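Local structure of beta-lactamase (Francisella tularensis subsp. tularensis, 3P09) at residues K29-K34 with Q275-L280; K187-N192 with I201-L206. The protein probably hydrolyses beta-lactam antibiotics to substituted beta-amino acids, as a class A beta-lactamase that would confer antibiotic resistance. One frame throughout, in Å; residues are numbered along the deposited sequence.

Contact 1: residues K29-K34 with Q275-L280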
loop_
_atom_site.group_PDB
_atom_site.type_symbol
_atom_site.label_atom_id
_atom_site.label_comp_id
_atom_site.label_asym_id
_atom_site.label_seq_id
_atom_site.Cartn_x
_atom_site.Cartn_y
_atom_site.Cartn_z
ATOM N N LYS A 29 -17.073 14.026 -5.024
ATOM C CA LYS A 29 -17.862 13.885 -6.245
ATOM C C LYS A 29 -17.416 14.850 -7.347
ATOM O O LYS A 29 -17.419 14.503 -8.528
ATOM C CB LYS A 29 -19.356 14.093 -5.952
ATOM C CG LYS A 29 -20.253 13.955 -7.176
ATOM C CD LYS A 29 -20.245 12.536 -7.725
ATOM C CE LYS A 29 -21.167 12.425 -8.932
ATOM N NZ LYS A 29 -21.377 11.019 -9.373
ATOM N N ASN A 30 -17.040 16.067 -6.967
ATOM C CA ASN A 30 -16.521 17.015 -7.941
ATOM C C ASN A 30 -15.232 16.510 -8.587
ATOM O O ASN A 30 -15.013 16.707 -9.784
ATOM C CB ASN A 30 -16.322 18.401 -7.320
ATOM C CG ASN A 30 -17.641 19.100 -7.014
ATOM O OD1 ASN A 30 -18.687 18.760 -7.578
ATOM N ND2 ASN A 30 -17.596 20.088 -6.121
ATOM N N LEU A 31 -14.384 15.849 -7.800
ATOM C CA LEU A 31 -13.154 15.289 -8.355
ATOM C C LEU A 31 -13.462 14.224 -9.402
ATOM O O LEU A 31 -12.791 14.151 -10.435
ATOM C CB LEU A 31 -12.261 14.707 -7.251
ATOM C CG LEU A 31 -11.743 15.681 -6.185
ATOM C CD1 LEU A 31 -10.913 14.920 -5.148
ATOM C CD2 LEU A 31 -10.919 16.792 -6.818
ATOM N N GLU A 32 -14.470 13.396 -9.128
ATOM C CA GLU A 32 -14.887 12.360 -10.072
ATOM C C GLU A 32 -15.419 12.953 -11.375
ATOM O O GLU A 32 -15.087 12.482 -12.461
ATOM C CB GLU A 32 -15.925 11.425 -9.431
ATOM C CG GLU A 32 -15.279 10.428 -8.467
ATOM C CD GLU A 32 -16.278 9.636 -7.635
ATOM O OE1 GLU A 32 -17.450 10.047 -7.538
ATOM O OE2 GLU A 32 -15.881 8.593 -7.062
ATOM N N ASN A 33 -16.243 13.987 -11.255
ATOM C CA ASN A 33 -16.780 14.690 -12.415
ATOM C C ASN A 33 -15.668 15.295 -13.254
ATOM O O ASN A 33 -15.710 15.287 -14.486
ATOM C CB ASN A 33 -17.717 15.804 -11.957
ATOM C CG ASN A 33 -19.019 15.270 -11.391
ATOM O OD1 ASN A 33 -19.432 14.158 -11.711
ATOM N ND2 ASN A 33 -19.676 16.064 -10.545
ATOM N N LYS A 34 -14.672 15.828 -12.561
ATOM C CA LYS A 34 -13.558 16.504 -13.193
ATOM C C LYS A 34 -12.661 15.525 -13.957
ATOM O O LYS A 34 -12.223 15.816 -15.075
ATOM C CB LYS A 34 -12.763 17.248 -12.114
ATOM C CG LYS A 34 -11.632 18.113 -12.604
ATOM C CD LYS A 34 -11.042 18.888 -11.423
ATOM C CE LYS A 34 -9.771 19.629 -11.798
ATOM N NZ LYS A 34 -9.026 20.062 -10.585
ATOM N N GLN A 275 -3.630 14.114 -5.121
ATOM C CA GLN A 275 -3.175 15.338 -4.465
ATOM C C GLN A 275 -4.353 16.163 -3.972
ATOM O O GLN A 275 -4.365 16.664 -2.842
ATOM C CB GLN A 275 -2.328 16.180 -5.414
ATOM C CG GLN A 275 -1.075 15.481 -5.868
ATOM C CD GLN A 275 -0.383 16.241 -6.965
ATOM O OE1 GLN A 275 -0.883 17.265 -7.426
ATOM N NE2 GLN A 275 0.772 15.746 -7.396
ATOM N N GLN A 276 -5.355 16.302 -4.823
ATOM C CA GLN A 276 -6.467 17.177 -4.507
ATOM C C GLN A 276 -7.353 16.575 -3.414
ATOM O O GLN A 276 -7.790 17.282 -2.503
ATOM C CB GLN A 276 -7.247 17.517 -5.779
ATOM C CG GLN A 276 -6.452 18.425 -6.723
ATOM C CD GLN A 276 -7.005 18.427 -8.135
ATOM O OE1 GLN A 276 -8.212 18.559 -8.343
ATOM N NE2 GLN A 276 -6.123 18.270 -9.114
ATOM N N ALA A 277 -7.592 15.270 -3.496
ATOM C CA ALA A 277 -8.341 14.574 -2.459
ATOM C C ALA A 277 -7.622 14.688 -1.125
ATOM O O ALA A 277 -8.249 14.952 -0.097
ATOM C CB ALA A 277 -8.549 13.115 -2.826
ATOM N N ALA A 278 -6.304 14.498 -1.141
ATOM C CA ALA A 278 -5.512 14.575 0.091
ATOM C C ALA A 278 -5.545 15.970 0.698
ATOM O O ALA A 278 -5.474 16.130 1.915
ATOM C CB ALA A 278 -4.065 14.135 -0.165
ATOM N N LYS A 279 -5.634 16.986 -0.150
ATOM C CA LYS A 279 -5.649 18.366 0.333
ATOM C C LYS A 279 -6.980 18.666 1.021
ATOM O O LYS A 279 -7.027 19.348 2.053
ATOM C CB LYS A 279 -5.409 19.340 -0.821
ATOM C CG LYS A 279 -5.401 20.808 -0.409
ATOM C CD LYS A 279 -4.455 21.032 0.766
ATOM C CE LYS A 279 -3.885 22.440 0.761
ATOM N NZ LYS A 279 -2.952 22.630 -0.387
ATOM N N LEU A 280 -8.061 18.155 0.438
ATOM C CA LEU A 280 -9.378 18.299 1.035
ATOM C C LEU A 280 -9.342 17.685 2.417
ATOM O O LEU A 280 -9.858 18.240 3.379
ATOM C CB LEU A 280 -10.431 17.594 0.185
ATOM C CG LEU A 280 -10.759 18.290 -1.137
ATOM C CD1 LEU A 280 -11.598 17.401 -2.040
ATOM C CD2 LEU A 280 -11.475 19.610 -0.861
#
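Lys34 sets CG anti to its backbone N (chi1 -175°) and stays extended beyond it, so NZ arrives at Gln276, whose CG is anti to the carbonyl carbon and whose chain is likewise extended. The two side chains cross at about a right angle, and Lys34 NZ donates to Gln276 OE1 at 2.8 Å. The C=O...N angle is 118° and the nitrogen stands above the amide plane, not on a lone pair. Tyr35 OH bonds the NE2 end of the same amide, so both polar atoms of the Gln276 amide are bonded to helix 24-35. These are the N- and C-terminal helices of the class A fold, lying side by side on one face of the five-stranded sheet; the axes of the two segments run antiparallel at 167° and approach to 10.8 Å. Leu31 reaches across that separation, its CG beside the backbone N. Its branches divide the work: CD2 lies 3.6 Å from Gln276 OE1, the same oxygen that accepts from Lys34, whereas CD1 reaches Ala277 CB at 3.8 Å and Leu280 CD1 at 4.0 Å. Leu280 also touches Ser27 and Phe28, and Ala277 meets Ile39 of strand 38-44 on the sheet.

Contact 2: residues K187-N192 with I201-L206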
loop_
_atom_site.group_PDB
_atom_site.type_symbol
_atom_site.label_atom_id
_atom_site.label_comp_id
_atom_site.label_asym_id
_atom_site.label_seq_id
_atom_site.Cartn_x
_atom_site.Cartn_y
_atom_site.Cartn_z
ATOM N N LYS A 187 -3.881 -1.409 11.445
ATOM C CA LYS A 187 -3.757 -2.548 12.345
ATOM C C LYS A 187 -2.305 -3.006 12.409
ATOM O O LYS A 187 -1.776 -3.313 13.491
ATOM C CB LYS A 187 -4.679 -3.682 11.905
ATOM C CG LYS A 187 -4.679 -4.885 12.830
ATOM C CD LYS A 187 -5.953 -5.701 12.624
ATOM C CE LYS A 187 -5.989 -6.924 13.528
ATOM N NZ LYS A 187 -5.882 -6.563 14.971
ATOM N N LEU A 188 -1.641 -3.019 11.258
ATOM C CA LEU A 188 -0.240 -3.452 11.228
ATOM C C LEU A 188 0.686 -2.499 11.999
ATOM O O LEU A 188 1.608 -2.926 12.700
ATOM C CB LEU A 188 0.236 -3.624 9.785
ATOM C CG LEU A 188 -0.254 -4.901 9.079
ATOM C CD1 LEU A 188 0.030 -4.825 7.602
ATOM C CD2 LEU A 188 0.384 -6.161 9.689
ATOM N N ALA A 189 0.443 -1.205 11.876
ATOM C CA ALA A 189 1.344 -0.223 12.474
ATOM C C ALA A 189 1.031 0.028 13.953
ATOM O O ALA A 189 1.933 0.317 14.751
ATOM C CB ALA A 189 1.283 1.085 11.671
ATOM N N PHE A 190 -0.243 -0.088 14.321
ATOM C CA PHE A 190 -0.678 0.320 15.661
ATOM C C PHE A 190 -1.468 -0.728 16.433
ATOM O O PHE A 190 -1.717 -0.560 17.631
ATOM C CB PHE A 190 -1.506 1.598 15.561
ATOM C CG PHE A 190 -0.805 2.703 14.840
ATOM C CD1 PHE A 190 0.352 3.260 15.366
ATOM C CD2 PHE A 190 -1.288 3.177 13.645
ATOM C CE1 PHE A 190 1.012 4.267 14.701
ATOM C CE2 PHE A 190 -0.633 4.191 12.971
ATOM C CZ PHE A 190 0.527 4.736 13.507
ATOM N N GLY A 191 -1.847 -1.812 15.760
ATOM C CA GLY A 191 -2.745 -2.795 16.343
ATOM C C GLY A 191 -2.090 -3.900 17.150
ATOM O O GLY A 191 -0.963 -3.771 17.627
ATOM N N ASN A 192 -2.803 -5.009 17.298
ATOM C CA ASN A 192 -2.332 -6.067 18.182
ATOM C C ASN A 192 -1.889 -7.359 17.501
ATOM O O ASN A 192 -1.872 -8.413 18.135
ATOM C CB ASN A 192 -3.369 -6.365 19.281
ATOM C CG ASN A 192 -4.731 -6.743 18.720
ATOM O OD1 ASN A 192 -4.855 -7.147 17.562
ATOM N ND2 ASN A 192 -5.764 -6.612 19.547
ATOM N N ILE A 201 9.385 -1.551 13.185
ATOM C CA ILE A 201 10.098 -1.894 11.957
ATOM C C ILE A 201 9.229 -1.608 10.752
ATOM O O ILE A 201 9.682 -1.040 9.743
ATOM C CB ILE A 201 10.497 -3.392 11.971
ATOM C CG1 ILE A 201 11.623 -3.616 12.999
ATOM C CG2 ILE A 201 10.937 -3.841 10.583
ATOM C CD1 ILE A 201 11.918 -5.081 13.304
ATOM N N PHE A 202 7.964 -2.002 10.856
ATOM C CA PHE A 202 7.003 -1.763 9.793
ATOM C C PHE A 202 6.870 -0.264 9.515
ATOM O O PHE A 202 6.926 0.189 8.371
ATOM C CB PHE A 202 5.657 -2.362 10.200
ATOM C CG PHE A 202 4.568 -2.184 9.181
ATOM C CD1 PHE A 202 4.559 -2.943 8.021
ATOM C CD2 PHE A 202 3.531 -1.288 9.406
ATOM C CE1 PHE A 202 3.545 -2.801 7.087
ATOM C CE2 PHE A 202 2.510 -1.133 8.478
ATOM C CZ PHE A 202 2.513 -1.892 7.318
ATOM N N ILE A 203 6.686 0.500 10.578
ATOM C CA ILE A 203 6.561 1.946 10.472
ATOM C C ILE A 203 7.786 2.571 9.810
ATOM O O ILE A 203 7.662 3.430 8.940
ATOM C CB ILE A 203 6.375 2.554 11.871
ATOM C CG1 ILE A 203 4.933 2.318 12.340
ATOM C CG2 ILE A 203 6.730 4.036 11.869
ATOM C CD1 ILE A 203 4.716 2.591 13.827
ATOM N N LYS A 204 8.973 2.139 10.219
ATOM C CA LYS A 204 10.195 2.677 9.623
ATOM C C LYS A 204 10.288 2.387 8.111
ATOM O O LYS A 204 10.676 3.259 7.330
ATOM C CB LYS A 204 11.436 2.182 10.378
ATOM C CG LYS A 204 12.769 2.761 9.892
ATOM C CD LYS A 204 12.780 4.289 9.930
ATOM C CE LYS A 204 14.200 4.862 9.912
ATOM N NZ LYS A 204 14.928 4.604 8.635
ATOM N N TYR A 205 9.927 1.177 7.689
ATOM C CA TYR A 205 9.910 0.882 6.249
ATOM C C TYR A 205 9.019 1.866 5.487
ATOM O O TYR A 205 9.382 2.382 4.426
ATOM C CB TYR A 205 9.341 -0.507 5.960
ATOM C CG TYR A 205 10.131 -1.718 6.404
ATOM C CD1 TYR A 205 11.508 -1.803 6.243
ATOM C CD2 TYR A 205 9.461 -2.815 6.943
ATOM C CE1 TYR A 205 12.204 -2.963 6.646
ATOM C CE2 TYR A 205 10.131 -3.956 7.339
ATOM C CZ TYR A 205 11.495 -4.035 7.187
ATOM O OH TYR A 205 12.108 -5.207 7.609
ATOM N N LEU A 206 7.813 2.070 6.000
ATOM C CA LEU A 206 6.841 2.938 5.342
ATOM C C LEU A 206 7.345 4.376 5.266
ATOM O O LEU A 206 7.131 5.082 4.269
ATOM C CB LEU A 206 5.522 2.896 6.106
ATOM C CG LEU A 206 4.709 1.606 6.004
ATOM C CD1 LEU A 206 3.499 1.760 6.906
ATOM C CD2 LEU A 206 4.295 1.309 4.560
#
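Helix 178-190 ends at Phe190, Gly191 being the first residue to leave helical phi/psi, and it passes helix 196-208 closely enough for the CA atoms of Ala189 and Ile203 to lie 6.0 Å apart. The small methyl of Ala189 is consistent with so near an approach: CB sits 3.9 Å from Ile203 CG1 and, in the plane of the Phe202 ring, meets its edge with CD2 at 4.0 Å. Phe202 has CG anti to its backbone N (chi1 180°), which swings the ring toward Leu188. Leu188 CB lies over one face, 4.0 Å from the ring centroid and 26° off the normal, a CH-pi contact displaced toward CE2; CD1 of the same leucine adds a touch at CZ, 3.9 Å away. Leu206 CG covers the opposite face toward the rim, so the ring is sandwiched between aliphatic groups. Next along the helix, Ile203 puts CG1 anti to the carbonyl carbon (chi1 -77°), carrying CD1 to 3.7 Å from Ala189 O and 4.2 Å from Phe190 CE1. No hydrogen bond joins the segments. Leu188 and Phe202 also pack on helix 66-80, through Phe68 and Leu75, while Phe190 and Ile203 meet Trp246 of strand 239-246. The arrangement is a pair of consecutive helices joined by a short loop and packed against both a neighbouring helix and the central sheet, part of the alpha/beta class A beta-lactamase fold.

Overall arrangement
Both contacts pair helices, but they share none, and their centres lie about 28 Å apart with nearest atoms about 15 Å apart. Contact 1 joins the helices near the two ends of the chain across 240 intervening residues, its centre about 20 Å from that of the chain and only partly buried; contact 2 is a local pairing, eight residues between its segments, nested within that loop, its centre about 12 Å from that of the chain. Chemistry follows place: the peripheral pair combines a leucine-centred apolar patch with a charged-to-amide hydrogen bond, whereas the buried pair is built from apolar and CH-pi contacts. Both have side chains against the five-stranded sheet, contact 1 at strand 38-44 and contact 2 at strand 239-246.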